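Local coordinates for protein insecticidal Delta-Endotoxin Cry8Ea1 (Bacillus Thuringiensis, PDB 3EB7) that kills larvae of the underground pest Holotrichia parallela, probably by inserting helices of its N-terminal domain into gut-cell membranes to form pores, at residues A[166-169]-A[170-173]; A[184-187]-A[188-192]; A[220-223]-A[224-227]; A[265-268]-A[269-273]. All coordinates share one frame; numbering follows the deposited sequence.

Contact 1. Residues A[166-169]-A[170-173]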
loop_
_atom_site.group_PDB
_atom_site.type_symbol
_atom_site.label_atom_id
_atom_site.label_comp_id
_atom_site.label_asym_id
_atom_site.label_seq_id
_atom_site.Cartn_x
_atom_site.Cartn_y
_atom_site.Cartn_z
ATOM N N ASN A 166 26.842 -16.210 -2.491
ATOM C CA ASN A 166 26.522 -16.169 -1.067
ATOM C C ASN A 166 25.645 -14.954 -0.717
ATOM O O ASN A 166 24.672 -15.094 0.035
ATOM C CB ASN A 166 27.797 -16.141 -0.227
ATOM C CG ASN A 166 28.514 -17.478 -0.198
ATOM O OD1 ASN A 166 27.920 -18.528 -0.516
ATOM N ND2 ASN A 166 29.807 -17.453 0.162
ATOM N N TYR A 167 26.009 -13.787 -1.266
ATOM C CA TYR A 167 25.266 -12.542 -1.064
ATOM C C TYR A 167 23.861 -12.673 -1.633
ATOM O O TYR A 167 22.894 -12.273 -0.994
ATOM C CB TYR A 167 25.988 -11.353 -1.713
ATOM C CG TYR A 167 27.174 -10.804 -0.938
ATOM C CD1 TYR A 167 27.058 -10.502 0.425
ATOM C CD2 TYR A 167 28.403 -10.567 -1.569
ATOM C CE1 TYR A 167 28.114 -10.015 1.148
ATOM C CE2 TYR A 167 29.500 -10.066 -0.841
ATOM C CZ TYR A 167 29.334 -9.782 0.516
ATOM O OH TYR A 167 30.364 -9.264 1.268
ATOM N N TYR A 168 23.759 -13.259 -2.821
ATOM C CA TYR A 168 22.476 -13.507 -3.445
ATOM C C TYR A 168 21.616 -14.517 -2.662
ATOM O O TYR A 168 20.423 -14.306 -2.474
ATOM C CB TYR A 168 22.633 -13.937 -4.899
ATOM C CG TYR A 168 21.280 -14.112 -5.553
ATOM C CD1 TYR A 168 20.727 -15.388 -5.742
ATOM C CD2 TYR A 168 20.519 -12.993 -5.923
ATOM C CE1 TYR A 168 19.480 -15.546 -6.326
ATOM C CE2 TYR A 168 19.285 -13.136 -6.477
ATOM C CZ TYR A 168 18.763 -14.426 -6.682
ATOM O OH TYR A 168 17.520 -14.558 -7.267
ATOM N N ASN A 169 22.222 -15.597 -2.185
ATOM C CA ASN A 169 21.488 -16.546 -1.386
ATOM C C ASN A 169 21.074 -15.956 -0.059
ATOM O O ASN A 169 20.018 -16.244 0.436
ATOM C CB ASN A 169 22.300 -17.856 -1.199
ATOM C CG ASN A 169 22.457 -18.640 -2.520
ATOM O OD1 ASN A 169 21.559 -18.645 -3.349
ATOM N ND2 ASN A 169 23.609 -19.261 -2.721
ATOM N N ARG A 170 21.910 -15.124 0.533
ATOM C CA ARG A 170 21.504 -14.471 1.773
ATOM C C ARG A 170 20.365 -13.484 1.510
ATOM O O ARG A 170 19.433 -13.387 2.297
ATOM C CB ARG A 170 22.694 -13.794 2.444
ATOM C CG ARG A 170 22.486 -13.515 3.948
ATOM C CD ARG A 170 23.832 -13.659 4.694
ATOM N NE ARG A 170 24.903 -12.939 4.017
ATOM C CZ ARG A 170 25.197 -11.659 4.265
ATOM N NH1 ARG A 170 24.505 -10.968 5.174
ATOM N NH2 ARG A 170 26.193 -11.069 3.613
ATOM N N GLN A 171 20.440 -12.747 0.402
ATOM C CA GLN A 171 19.389 -11.803 0.074
ATOM C C GLN A 171 18.051 -12.546 -0.064
ATOM O O GLN A 171 17.032 -12.061 0.434
ATOM C CB GLN A 171 19.727 -10.976 -1.164
ATOM C CG GLN A 171 18.725 -9.829 -1.424
ATOM C CD GLN A 171 18.775 -9.269 -2.821
ATOM O OE1 GLN A 171 18.879 -10.003 -3.805
ATOM N NE2 GLN A 171 18.673 -7.969 -2.924
ATOM N N MET A 172 18.030 -13.715 -0.706
ATOM C CA MET A 172 16.785 -14.504 -0.821
ATOM C C MET A 172 16.295 -14.981 0.528
ATOM O O MET A 172 15.108 -14.951 0.821
ATOM C CB MET A 172 16.984 -15.715 -1.717
ATOM C CG MET A 172 17.267 -15.370 -3.149
ATOM S SD MET A 172 17.012 -16.867 -4.102
ATOM C CE MET A 172 18.328 -17.932 -3.454
ATOM N N SER A 173 17.224 -15.427 1.355
ATOM C CA SER A 173 16.848 -15.873 2.672
ATOM C C SER A 173 16.291 -14.697 3.497
ATOM O O SER A 173 15.386 -14.858 4.315
ATOM C CB SER A 173 18.047 -16.537 3.356
ATOM O OG SER A 173 17.826 -16.660 4.760
#
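Tyr-168 and Met-172 meet one turn apart on helix 161-191, an i to i+4 pair in the alpha-helical bundle of the toxin's N-terminal domain. The backbone here is regular alpha helix. Four i to i+4 hydrogen bonds join the halves, from Arg-170 N to Asn-166 O (2.8 Å) through to Ser-173 N to Asn-169 O (3.1 Å).

Two contacts are aromatic in kind. With CG anti to the backbone N (chi1 -177°), the Tyr-168 ring runs forward beside Met-172. Met-172 CG lies over one face of the Tyr-168 ring, 4.2 Å from the centroid and shifted toward the rim, a CH-pi contact. Met-172 SD sits obliquely, 3.6 Å from Tyr-168 CE1, a Met-aromatic contact. Met-172 is modelled in two conformers, and both contacts belong to one of them, so they are less certain.

The polar ends lead to other parts of the fold. Tyr-168 OH bonds to Asp-226 OD2. Gln-171 NE2 serves Leu-144 O and Tyr-225 O. Gln-171 OE1 approaches the Tyr-168 ring obliquely, 4.0 Å from Tyr-168 CD2, with the amide and ring planes 69° apart.

Arg-170 makes the remaining side-chain contact. Its chain bends at chi2 and chi3 and runs alongside Tyr-167. Outside the segments, NH2 forms a salt bridge with Asp-113. Arg-170 NH2 reaches the edge of the Tyr-167 ring, near its plane, 3.3 Å from Tyr-167 CE1.

Contact 2. Residues A[184-187]-A[188-192]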
loop_
_atom_site.group_PDB
_atom_site.type_symbol
_atom_site.label_atom_id
_atom_site.label_comp_id
_atom_site.label_asym_id
_atom_site.label_seq_id
_atom_site.Cartn_x
_atom_site.Cartn_y
_atom_site.Cartn_z
ATOM N N GLN A 184 3.883 -10.874 10.357
ATOM C CA GLN A 184 3.564 -11.448 11.666
ATOM C C GLN A 184 3.301 -10.431 12.779
ATOM O O GLN A 184 2.244 -10.467 13.417
ATOM C CB GLN A 184 4.646 -12.468 12.120
ATOM C CG GLN A 184 4.411 -12.934 13.567
ATOM C CD GLN A 184 5.587 -13.705 14.182
ATOM O OE1 GLN A 184 6.448 -14.250 13.484
ATOM N NE2 GLN A 184 5.614 -13.742 15.517
ATOM N N TRP A 185 4.267 -9.534 13.012
ATOM C CA TRP A 185 4.148 -8.491 14.033
ATOM C C TRP A 185 3.177 -7.402 13.667
ATOM O O TRP A 185 2.561 -6.834 14.554
ATOM C CB TRP A 185 5.518 -7.953 14.424
ATOM C CG TRP A 185 6.277 -9.066 15.126
ATOM C CD1 TRP A 185 7.257 -9.843 14.586
ATOM C CD2 TRP A 185 6.048 -9.572 16.450
ATOM N NE1 TRP A 185 7.697 -10.772 15.503
ATOM C CE2 TRP A 185 6.967 -10.642 16.654
ATOM C CE3 TRP A 185 5.167 -9.230 17.489
ATOM C CZ2 TRP A 185 7.047 -11.371 17.871
ATOM C CZ3 TRP A 185 5.239 -9.980 18.729
ATOM C CH2 TRP A 185 6.178 -11.024 18.889
ATOM N N TYR A 186 2.965 -7.168 12.366
ATOM C CA TYR A 186 1.831 -6.335 11.946
ATOM C C TYR A 186 0.502 -6.952 12.416
ATOM O O TYR A 186 -0.318 -6.247 12.987
ATOM C CB TYR A 186 1.802 -6.102 10.423
ATOM C CG TYR A 186 0.515 -5.429 9.973
ATOM C CD1 TYR A 186 0.423 -4.020 9.872
ATOM C CD2 TYR A 186 -0.613 -6.200 9.638
ATOM C CE1 TYR A 186 -0.800 -3.392 9.462
ATOM C CE2 TYR A 186 -1.806 -5.607 9.238
ATOM C CZ TYR A 186 -1.908 -4.204 9.154
ATOM O OH TYR A 186 -3.112 -3.652 8.712
ATOM N N ARG A 187 0.301 -8.260 12.184
ATOM C CA ARG A 187 -0.922 -8.950 12.614
ATOM C C ARG A 187 -1.097 -8.953 14.130
ATOM O O ARG A 187 -2.149 -8.610 14.619
ATOM C CB ARG A 187 -0.996 -10.382 12.024
ATOM C CG ARG A 187 -1.175 -10.380 10.458
ATOM C CD ARG A 187 -1.022 -11.772 9.844
ATOM N NE ARG A 187 -1.382 -11.808 8.422
ATOM C CZ ARG A 187 -1.132 -12.840 7.613
ATOM N NH1 ARG A 187 -0.496 -13.906 8.068
ATOM N NH2 ARG A 187 -1.459 -12.772 6.333
ATOM N N THR A 188 -0.080 -9.372 14.870
ATOM C CA THR A 188 -0.079 -9.326 16.339
ATOM C C THR A 188 -0.353 -7.897 16.854
ATOM O O THR A 188 -1.230 -7.699 17.681
ATOM C CB THR A 188 1.273 -9.840 16.891
ATOM O OG1 THR A 188 1.529 -11.150 16.357
ATOM C CG2 THR A 188 1.270 -9.900 18.421
ATOM N N GLY A 189 0.371 -6.901 16.347
ATOM C CA GLY A 189 0.122 -5.522 16.749
ATOM C C GLY A 189 -1.319 -5.101 16.615
ATOM O O GLY A 189 -1.915 -4.519 17.527
ATOM N N LEU A 190 -1.907 -5.411 15.470
ATOM C CA LEU A 190 -3.275 -5.014 15.189
ATOM C C LEU A 190 -4.243 -5.817 16.074
ATOM O O LEU A 190 -5.210 -5.266 16.603
ATOM C CB LEU A 190 -3.553 -5.228 13.693
ATOM C CG LEU A 190 -4.873 -4.756 13.104
ATOM C CD1 LEU A 190 -4.993 -3.201 13.165
ATOM C CD2 LEU A 190 -5.038 -5.282 11.656
ATOM N N ASP A 191 -3.992 -7.104 16.237
ATOM C CA ASP A 191 -4.878 -7.955 17.055
ATOM C C ASP A 191 -4.950 -7.533 18.520
ATOM O O ASP A 191 -6.008 -7.549 19.132
ATOM C CB ASP A 191 -4.433 -9.413 16.964
ATOM C CG ASP A 191 -5.212 -10.310 17.915
ATOM O OD1 ASP A 191 -4.616 -10.819 18.931
ATOM O OD2 ASP A 191 -6.437 -10.459 17.674
ATOM N N ARG A 192 -3.811 -7.122 19.076
ATOM C CA ARG A 192 -3.754 -6.570 20.433
ATOM C C ARG A 192 -4.582 -5.303 20.621
ATOM O O ARG A 192 -4.891 -4.908 21.761
ATOM C CB ARG A 192 -2.320 -6.282 20.789
ATOM C CG ARG A 192 -1.540 -7.530 20.987
ATOM C CD ARG A 192 -0.088 -7.156 21.301
ATOM N NE ARG A 192 0.730 -8.347 21.430
ATOM C CZ ARG A 192 2.059 -8.368 21.426
ATOM N NH1 ARG A 192 2.766 -7.237 21.276
ATOM N NH2 ARG A 192 2.674 -9.540 21.544
HETATM O O HOH W 1 3.569 -12.722 16.833
#
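Thr-188 packs against Trp-185 and Gln-184, the residues three and four places earlier, near the C-terminal end of helix 161-191 in the helical N-terminal domain. Its side chain can be followed outward. Thr-188 CB lies 4.0 Å from Trp-185 CE3, beside the indole. At CB the chain divides. The OG1 branch has chi1 -55°, which turns Thr-188 OG1 back along the helix to 3.1 Å from Gln-184 O. That carbonyl already takes a nearly straight bond from Thr-188 N (177° at the hydrogen), in the carbonyl plane. A water also holds Thr-188 OG1 at 2.6 Å. The same water accepts a bond from Gln-184 NE2 and so bridges the two side chains.

The CG2 branch is anti to the backbone N. Thr-188 CG2 reaches Trp-185 CZ3 at 4.0 Å, oblique to the ring. This methyl also sits over one face of the Arg-192 guanidinium.

On the other flank, Tyr-186 and Leu-190 lie side by side, with Tyr-186 CE2 4.0 Å from Leu-190 CD2. Both touch helix 198-220. Arg-187 is extended from CG to NE and points to another part of the fold, where NE bonds to His-469 ND1 and NH2 to Glu-466 O.

Trp-185 carries Gln-184 NE2 and the water on one face. At its edge, in the ring plane, Arg-192 NH2 stands 3.8 Å from Trp-185 CZ3.

Contact 3. Residues A[220-223]-A[224-227]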
loop_
_atom_site.group_PDB
_atom_site.type_symbol
_atom_site.label_atom_id
_atom_site.label_comp_id
_atom_site.label_asym_id
_atom_site.label_seq_id
_atom_site.Cartn_x
_atom_site.Cartn_y
_atom_site.Cartn_z
ATOM N N THR A 220 6.274 -4.988 0.725
ATOM C CA THR A 220 5.698 -5.479 -0.538
ATOM C C THR A 220 6.719 -5.377 -1.687
ATOM O O THR A 220 6.707 -6.199 -2.614
ATOM C CB THR A 220 4.369 -4.711 -0.910
ATOM O OG1 THR A 220 3.448 -4.812 0.164
ATOM C CG2 THR A 220 3.695 -5.296 -2.141
ATOM N N LEU A 221 7.614 -4.391 -1.614
ATOM C CA LEU A 221 8.555 -4.146 -2.708
ATOM C C LEU A 221 9.830 -5.011 -2.614
ATOM O O LEU A 221 10.603 -5.098 -3.587
ATOM C CB LEU A 221 8.896 -2.650 -2.790
ATOM C CG LEU A 221 7.708 -1.665 -2.863
ATOM C CD1 LEU A 221 8.205 -0.250 -2.796
ATOM C CD2 LEU A 221 6.954 -1.854 -4.180
ATOM N N PHE A 222 10.034 -5.653 -1.447
ATOM C CA PHE A 222 11.255 -6.448 -1.180
ATOM C C PHE A 222 11.628 -7.454 -2.284
ATOM O O PHE A 222 12.813 -7.602 -2.590
ATOM C CB PHE A 222 11.186 -7.173 0.178
ATOM C CG PHE A 222 11.316 -6.258 1.384
ATOM C CD1 PHE A 222 11.095 -6.764 2.670
ATOM C CD2 PHE A 222 11.671 -4.896 1.241
ATOM C CE1 PHE A 222 11.209 -5.969 3.781
ATOM C CE2 PHE A 222 11.804 -4.087 2.369
ATOM C CZ PHE A 222 11.554 -4.619 3.636
ATOM N N PRO A 223 10.630 -8.182 -2.853
ATOM C CA PRO A 223 10.980 -9.164 -3.913
ATOM C C PRO A 223 11.584 -8.555 -5.163
ATOM O O PRO A 223 12.328 -9.231 -5.897
ATOM C CB PRO A 223 9.619 -9.812 -4.260
ATOM C CG PRO A 223 8.751 -9.553 -3.029
ATOM C CD PRO A 223 9.184 -8.212 -2.533
ATOM N N MET A 224 11.265 -7.298 -5.440
ATOM C CA MET A 224 11.772 -6.662 -6.650
ATOM C C MET A 224 13.210 -6.161 -6.471
ATOM O O MET A 224 13.789 -5.576 -7.410
ATOM C CB MET A 224 10.846 -5.564 -7.155
ATOM C CG MET A 224 9.574 -6.053 -7.872
ATOM S SD MET A 224 8.419 -6.881 -6.736
ATOM C CE MET A 224 7.480 -5.491 -6.086
ATOM N N TYR A 225 13.796 -6.399 -5.291
ATOM C CA TYR A 225 15.237 -6.129 -5.106
ATOM C C TYR A 225 16.097 -7.295 -5.557
ATOM O O TYR A 225 17.324 -7.204 -5.531
ATOM C CB TYR A 225 15.583 -5.805 -3.666
ATOM C CG TYR A 225 14.859 -4.632 -3.082
ATOM C CD1 TYR A 225 14.777 -4.481 -1.685
ATOM C CD2 TYR A 225 14.229 -3.667 -3.920
ATOM C CE1 TYR A 225 14.116 -3.417 -1.121
ATOM C CE2 TYR A 225 13.541 -2.588 -3.370
ATOM C CZ TYR A 225 13.497 -2.475 -1.959
ATOM O OH TYR A 225 12.845 -1.427 -1.405
ATOM N N ASP A 226 15.442 -8.386 -5.943
ATOM C CA ASP A 226 16.066 -9.536 -6.578
ATOM C C ASP A 226 16.330 -9.204 -8.053
ATOM O O ASP A 226 15.408 -9.115 -8.869
ATOM C CB ASP A 226 15.125 -10.731 -6.441
ATOM C CG ASP A 226 15.648 -11.995 -7.080
ATOM O OD1 ASP A 226 14.929 -12.979 -6.949
ATOM O OD2 ASP A 226 16.749 -12.042 -7.686
ATOM N N MET A 227 17.598 -9.006 -8.381
ATOM C CA MET A 227 17.945 -8.567 -9.725
ATOM C C MET A 227 18.064 -9.701 -10.751
ATOM O O MET A 227 18.123 -9.434 -11.944
ATOM C CB MET A 227 19.171 -7.639 -9.716
ATOM C CG MET A 227 18.928 -6.311 -8.937
ATOM S SD MET A 227 17.571 -5.150 -9.467
ATOM C CE MET A 227 16.036 -5.896 -8.968
#
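Met-224 curls back along the residues before it and fills the hollow beside Leu-221. Its chain is bent at chi2 (68°) and again at chi3, which folds the methyl end back against the preceding residues. Met-224 CE comes to 3.6 Å from Thr-220 O and 4.1 Å from Leu-221 CD2. Midway along, Met-224 SD rests against the proline ring, 4.0 Å from Pro-223 CB. Beyond the segments, Leu-21 and Tyr-230 also pack on Met-224.

Tyr-225 fills the groove on another side. One face of its ring lies over the backbone, with Leu-221 O 3.8 Å above the plane and Phe-222 CA a little higher, both toward the rim. The Phe-222 ring meets it at a slant, Phe-222 CD2 lying 3.7 Å from Tyr-225 CE1.

The shape comes from a short 3-10 turn, residues 222-225, in the loop between helix 198-220 and strand 234-235. Bonds run from i+3 to i: Met-224 N to Leu-221 O, Tyr-225 N to Phe-222 O (3.1 Å), and Asp-226 N to Pro-223 O. In each the donor sits above the carbonyl plane, not on a lone pair, consistent with the tight 3-10 winding.

Phe-222 packs into the helical bundle, onto Leu-144 and Tyr-178. The Tyr-225 OH bonds to Asn-141 ND2. Asp-226 CB bulges against Pro-223 O at 3.2 Å, and its OD1 bonds to Thr-229 OG1.

Contact 4. Residues A[265-268]-A[269-273]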
loop_
_atom_site.group_PDB
_atom_site.type_symbol
_atom_site.label_atom_id
_atom_site.label_comp_id
_atom_site.label_asym_id
_atom_site.label_seq_id
_atom_site.Cartn_x
_atom_site.Cartn_y
_atom_site.Cartn_z
ATOM N N THR A 265 -19.608 -3.809 15.070
ATOM C CA THR A 265 -20.555 -3.126 14.183
ATOM C C THR A 265 -19.818 -2.140 13.248
ATOM O O THR A 265 -20.123 -2.067 12.069
ATOM C CB THR A 265 -21.599 -2.381 15.006
ATOM O OG1 THR A 265 -22.162 -3.269 15.991
ATOM C CG2 THR A 265 -22.681 -1.799 14.139
ATOM N N LEU A 266 -18.851 -1.387 13.774
ATOM C CA LEU A 266 -18.046 -0.465 12.948
ATOM C C LEU A 266 -17.181 -1.192 11.908
ATOM O O LEU A 266 -17.119 -0.764 10.757
ATOM C CB LEU A 266 -17.161 0.457 13.800
ATOM C CG LEU A 266 -17.913 1.421 14.727
ATOM C CD1 LEU A 266 -16.954 2.476 15.217
ATOM C CD2 LEU A 266 -19.143 2.108 13.978
ATOM N N GLU A 267 -16.514 -2.259 12.323
ATOM C CA GLU A 267 -15.652 -3.010 11.417
ATOM C C GLU A 267 -16.464 -3.592 10.248
ATOM O O GLU A 267 -16.043 -3.543 9.102
ATOM C CB GLU A 267 -14.876 -4.115 12.161
ATOM C CG GLU A 267 -13.862 -4.873 11.302
ATOM C CD GLU A 267 -12.609 -4.035 10.868
ATOM O OE1 GLU A 267 -12.384 -2.909 11.366
ATOM O OE2 GLU A 267 -11.820 -4.525 10.023
ATOM N N SER A 268 -17.654 -4.088 10.529
ATOM C CA SER A 268 -18.482 -4.647 9.466
ATOM C C SER A 268 -19.282 -3.584 8.650
ATOM O O SER A 268 -19.807 -3.878 7.580
ATOM C CB SER A 268 -19.350 -5.782 10.034
ATOM O OG SER A 268 -20.588 -5.257 10.424
ATOM N N THR A 269 -19.307 -2.335 9.115
ATOM C CA THR A 269 -20.023 -1.267 8.410
ATOM C C THR A 269 -19.103 -0.225 7.741
ATOM O O THR A 269 -19.382 0.187 6.597
ATOM C CB THR A 269 -21.015 -0.531 9.344
ATOM O OG1 THR A 269 -21.778 -1.473 10.115
ATOM C CG2 THR A 269 -21.935 0.346 8.570
ATOM N N PHE A 270 -18.040 0.215 8.434
ATOM C CA PHE A 270 -17.110 1.192 7.868
ATOM C C PHE A 270 -16.197 0.639 6.756
ATOM O O PHE A 270 -15.770 1.388 5.863
ATOM C CB PHE A 270 -16.224 1.781 8.943
ATOM C CG PHE A 270 -16.825 2.944 9.681
ATOM C CD1 PHE A 270 -16.378 3.256 10.960
ATOM C CD2 PHE A 270 -17.816 3.734 9.111
ATOM C CE1 PHE A 270 -16.879 4.351 11.650
ATOM C CE2 PHE A 270 -18.326 4.854 9.795
ATOM C CZ PHE A 270 -17.871 5.158 11.055
ATOM N N ILE A 271 -15.893 -0.655 6.847
ATOM C CA ILE A 271 -14.994 -1.358 5.968
ATOM C C ILE A 271 -15.845 -2.117 4.933
ATOM O O ILE A 271 -16.811 -2.795 5.276
ATOM C CB ILE A 271 -14.059 -2.335 6.776
ATOM C CG1 ILE A 271 -13.317 -1.575 7.882
ATOM C CG2 ILE A 271 -13.008 -3.056 5.875
ATOM C CD1 ILE A 271 -12.572 -0.332 7.404
ATOM N N ARG A 272 -15.466 -1.959 3.671
ATOM C CA ARG A 272 -16.169 -2.541 2.562
ATOM C C ARG A 272 -15.937 -4.032 2.584
ATOM O O ARG A 272 -14.807 -4.470 2.803
ATOM C CB ARG A 272 -15.587 -2.008 1.238
ATOM C CG ARG A 272 -16.060 -0.629 0.856
ATOM C CD ARG A 272 -16.429 -0.644 -0.645
ATOM N NE ARG A 272 -15.309 -0.135 -1.373
ATOM C CZ ARG A 272 -15.178 -0.137 -2.694
ATOM N NH1 ARG A 272 -16.101 -0.648 -3.499
ATOM N NH2 ARG A 272 -14.082 0.409 -3.200
ATOM N N GLY A 273 -16.979 -4.796 2.293
ATOM C CA GLY A 273 -16.767 -6.136 1.761
ATOM C C GLY A 273 -15.634 -6.202 0.724
ATOM O O GLY A 273 -15.331 -5.223 0.018
HETATM O O HOH W 2 -19.064 -3.813 5.004
#
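Leu-266 lies alongside Phe-270, and Leu-266 CD2 is 3.9 Å from Phe-270 CE1. Its other methyl, CD1, is almost as near. The two side chains point the same way, so both methyls brush one corner of the ring. They pack together against Trp-201 of helix 198-220 and Ile-422 of strand 414-422. This is the end of helix 263-270, a short helix leading into the antiparallel sheets of the middle domain, the beta-prism of three-domain Cry toxins. Here the chain unwinds into a loop.

The bonding loosens in step. Leu-266 O takes two donors. Phe-270 N makes a good i to i+4 bond to Leu-266 O at 2.7 Å. Thr-269 N is farther from Leu-266 O, at 3.2 Å, and sits well above the carbonyl plane. Thr-269 OG1 turns back along the helix, with chi1 -46°, and donates to Thr-265 O at 2.6 Å. At the helix end a water donates to both Ser-268 O and Ile-271 O, joining two carbonyls of the unwinding chain.

Glu-267 crosses Ile-271 obliquely. Its chain bends at chi2 (69°), which lays the carboxylate beside the isoleucine, Glu-267 OE1 3.8 Å from Ile-271 CG1. That oxygen is bonded to Trp-201 NE1, while OE2 forms a salt bridge with Arg-208 NH1.

The Glu-267 carboxylate therefore has an apolar neighbour within the contact but polar partners outside it. The nearby arginine would be expected to favour its ionised form.

How the contacts relate
All four contacts are local and lie in series along the chain. None closes a long loop, and none nests within or crosses another. Contacts 1 and 2 share helix 161-191, their centres about 27 Å apart. The chain then returns through helix 198-220, and its exit loop, contact 3, comes back against contact 1. The centres of contacts 1 and 3 are about 12 Å apart, and hydrogen bonds tie the helix to that loop. Contact 4 follows in the middle, beta-rich domain, on the opposite side of the chain's centre from contacts 1 and 3. Contact 2 is its nearer neighbour, about 7 Å away between nearest atoms. Helix 198-220 packs against both, with Tyr-204 and Arg-208 touching each.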